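Local coordinates for dual function macrocyclase-peptidase POPB (Galerina marginata, PDB 5N4B), which cleaves peptide bonds after proline and macrocyclises the peptide precursors of the highly toxic amanitins, at residues Ser18-Thr23 with Pro37-Glu42. The protein carries 1 engineered substitution. Residues are numbered along the deposited sequence; the frame is centred on the assembly and turned at random.
Sequences SDHVDT and PYQWLE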
loop_
_atom_site.group_PDB
_atom_site.type_symbol
_atom_site.label_atom_id
_atom_site.label_comp_id
_atom_site.label_asym_id
_atom_site.label_seq_id
_atom_site.Cartn_x
_atom_site.Cartn_y
_atom_site.Cartn_z
ATOM N N SER A 18 -5.450 29.412 19.417
ATOM C CA SER A 18 -6.376 30.389 18.887
ATOM C C SER A 18 -7.738 30.247 19.541
ATOM O O SER A 18 -8.014 29.316 20.304
ATOM C CB SER A 18 -6.482 30.255 17.387
ATOM O OG SER A 18 -7.372 29.191 17.073
ATOM N N ASP A 19 -8.602 31.221 19.253
ATOM C CA ASP A 19 -9.968 31.184 19.753
ATOM C C ASP A 19 -10.956 30.562 18.750
ATOM O O ASP A 19 -12.171 30.670 18.942
ATOM C CB ASP A 19 -10.413 32.603 20.179
ATOM C CG ASP A 19 -10.676 33.532 19.008
ATOM O OD1 ASP A 19 -10.386 33.185 17.848
ATOM O OD2 ASP A 19 -11.188 34.658 19.252
ATOM N N HIS A 20 -10.458 29.855 17.730
ATOM C CA HIS A 20 -11.321 29.265 16.707
ATOM C C HIS A 20 -12.249 28.215 17.306
ATOM O O HIS A 20 -11.822 27.341 18.065
ATOM C CB HIS A 20 -10.472 28.612 15.619
ATOM C CG HIS A 20 -11.261 28.148 14.447
ATOM N ND1 HIS A 20 -11.422 28.904 13.304
ATOM C CD2 HIS A 20 -11.968 27.012 14.249
ATOM C CE1 HIS A 20 -12.196 28.246 12.455
ATOM N NE2 HIS A 20 -12.542 27.098 13.010
ATOM N N VAL A 21 -13.516 28.275 16.930
ATOM C CA VAL A 21 -14.517 27.298 17.335
ATOM C C VAL A 21 -15.292 26.915 16.091
ATOM O O VAL A 21 -15.710 27.787 15.319
ATOM C CB VAL A 21 -15.476 27.839 18.421
ATOM C CG1 VAL A 21 -16.552 26.782 18.756
ATOM C CG2 VAL A 21 -14.737 28.200 19.663
ATOM N N ASP A 22 -15.505 25.617 15.910
ATOM C CA ASP A 22 -16.394 25.107 14.886
ATOM C C ASP A 22 -17.600 24.505 15.573
ATOM O O ASP A 22 -17.463 23.867 16.619
ATOM C CB ASP A 22 -15.714 24.001 14.076
ATOM C CG ASP A 22 -14.450 24.474 13.382
ATOM O OD1 ASP A 22 -14.593 25.363 12.521
ATOM O OD2 ASP A 22 -13.363 23.902 13.662
ATOM N N THR A 23 -18.776 24.704 14.982
ATOM C CA THR A 23 -20.017 24.190 15.538
ATOM C C THR A 23 -20.549 23.091 14.636
ATOM O O THR A 23 -20.674 23.269 13.421
ATOM C CB THR A 23 -21.045 25.307 15.746
ATOM O OG1 THR A 23 -20.517 26.243 16.693
ATOM C CG2 THR A 23 -22.360 24.729 16.284
ATOM N N PRO A 37 -8.233 25.119 18.768
ATOM C CA PRO A 37 -7.196 26.120 19.032
ATOM C C PRO A 37 -5.978 25.955 18.173
ATOM O O PRO A 37 -5.146 26.875 18.109
ATOM C CB PRO A 37 -6.864 25.911 20.527
ATOM C CG PRO A 37 -7.323 24.535 20.816
ATOM C CD PRO A 37 -8.529 24.305 19.949
ATOM N N TYR A 38 -5.808 24.777 17.546
ATOM C CA TYR A 38 -4.672 24.523 16.669
ATOM C C TYR A 38 -5.081 24.502 15.193
ATOM O O TYR A 38 -4.364 23.936 14.349
ATOM C CB TYR A 38 -3.921 23.238 17.094
ATOM C CG TYR A 38 -3.518 23.320 18.565
ATOM C CD1 TYR A 38 -2.699 24.344 19.041
ATOM C CD2 TYR A 38 -3.997 22.383 19.488
ATOM C CE1 TYR A 38 -2.378 24.426 20.368
ATOM C CE2 TYR A 38 -3.675 22.472 20.804
ATOM C CZ TYR A 38 -2.875 23.473 21.258
ATOM O OH TYR A 38 -2.590 23.560 22.622
ATOM N N GLN A 39 -6.199 25.141 14.859
ATOM C CA GLN A 39 -6.600 25.247 13.454
ATOM C C GLN A 39 -5.483 25.826 12.612
ATOM O O GLN A 39 -5.324 25.451 11.445
ATOM C CB GLN A 39 -7.887 26.080 13.327
ATOM C CG GLN A 39 -8.375 26.220 11.867
ATOM C CD GLN A 39 -7.576 27.247 11.080
ATOM O OE1 GLN A 39 -7.166 28.277 11.623
ATOM N NE2 GLN A 39 -7.313 26.964 9.794
ATOM N N TRP A 40 -4.688 26.728 13.189
ATOM C CA TRP A 40 -3.621 27.405 12.462
ATOM C C TRP A 40 -2.514 26.452 12.018
ATOM O O TRP A 40 -1.783 26.768 11.084
ATOM C CB TRP A 40 -3.075 28.578 13.271
ATOM C CG TRP A 40 -2.473 28.207 14.573
ATOM C CD1 TRP A 40 -3.117 28.070 15.758
ATOM C CD2 TRP A 40 -1.105 27.916 14.800
ATOM N NE1 TRP A 40 -2.199 27.697 16.732
ATOM C CE2 TRP A 40 -0.960 27.610 16.167
ATOM C CE3 TRP A 40 0.032 27.905 13.985
ATOM C CZ2 TRP A 40 0.270 27.304 16.738
ATOM C CZ3 TRP A 40 1.250 27.592 14.553
ATOM C CH2 TRP A 40 1.362 27.288 15.914
ATOM N N LEU A 41 -2.405 25.272 12.616
ATOM C CA LEU A 41 -1.436 24.269 12.180
ATOM C C LEU A 41 -1.858 23.582 10.908
ATOM O O LEU A 41 -1.099 22.754 10.396
ATOM C CB LEU A 41 -1.175 23.254 13.310
ATOM C CG LEU A 41 -0.274 23.811 14.408
ATOM C CD1 LEU A 41 -0.235 22.889 15.643
ATOM C CD2 LEU A 41 1.166 23.997 13.890
ATOM N N GLU A 42 -3.039 23.891 10.377
ATOM C CA GLU A 42 -3.430 23.422 9.050
ATOM C C GLU A 42 -2.696 24.167 7.943
ATOM O O GLU A 42 -2.752 23.725 6.783
ATOM C CB GLU A 42 -4.921 23.609 8.802
ATOM C CG GLU A 42 -5.809 22.788 9.697
ATOM C CD GLU A 42 -7.258 23.228 9.703
ATOM O OE1 GLU A 42 -7.698 24.091 8.891
ATOM O OE2 GLU A 42 -8.017 22.684 10.526
HETATM O O HOH W 1 -6.883 29.351 13.961
#
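S18 OG meets P37 O across the contact in at most a weak hydrogen bond, 3.4 Å long; the same oxygen shares a hydrogen bond with a water, 3.2 Å from S18 OG, and accepts the N-H of H20 in an ST turn, 3.2 Å from H20 N. With chi1 at 81°, OG is set between its own backbone N and carbonyl carbon. The firm bond across the contact is from S18 N to P37 O, 2.9 Å long and nearly straight (169°). The water donates to Q39 OE1, 2.6 Å away, joining the serine hydroxyl to the amide. Strand 21-26 pairs antiparallel with strand 30-35, and the contact continues this β-hairpin's pairing past the strand ends, where Y38 and E42 touch helix 668-680 of the α/β-hydrolase domain. Q39, with CG anti to its backbone N, lays that methylene over the H20 ring, a CH-pi contact 4.2 Å from CG to the ring centroid. H20 NE2 donates a hydrogen bond to D22 OD1 at 2.7 Å, which fixes the ring's rotation; the oxygen is met from above the carboxylate plane. Q39 NE2 donates to E42 OE1 at 3.0 Å, while E42 OE2 forms salt bridges with K610 and K672.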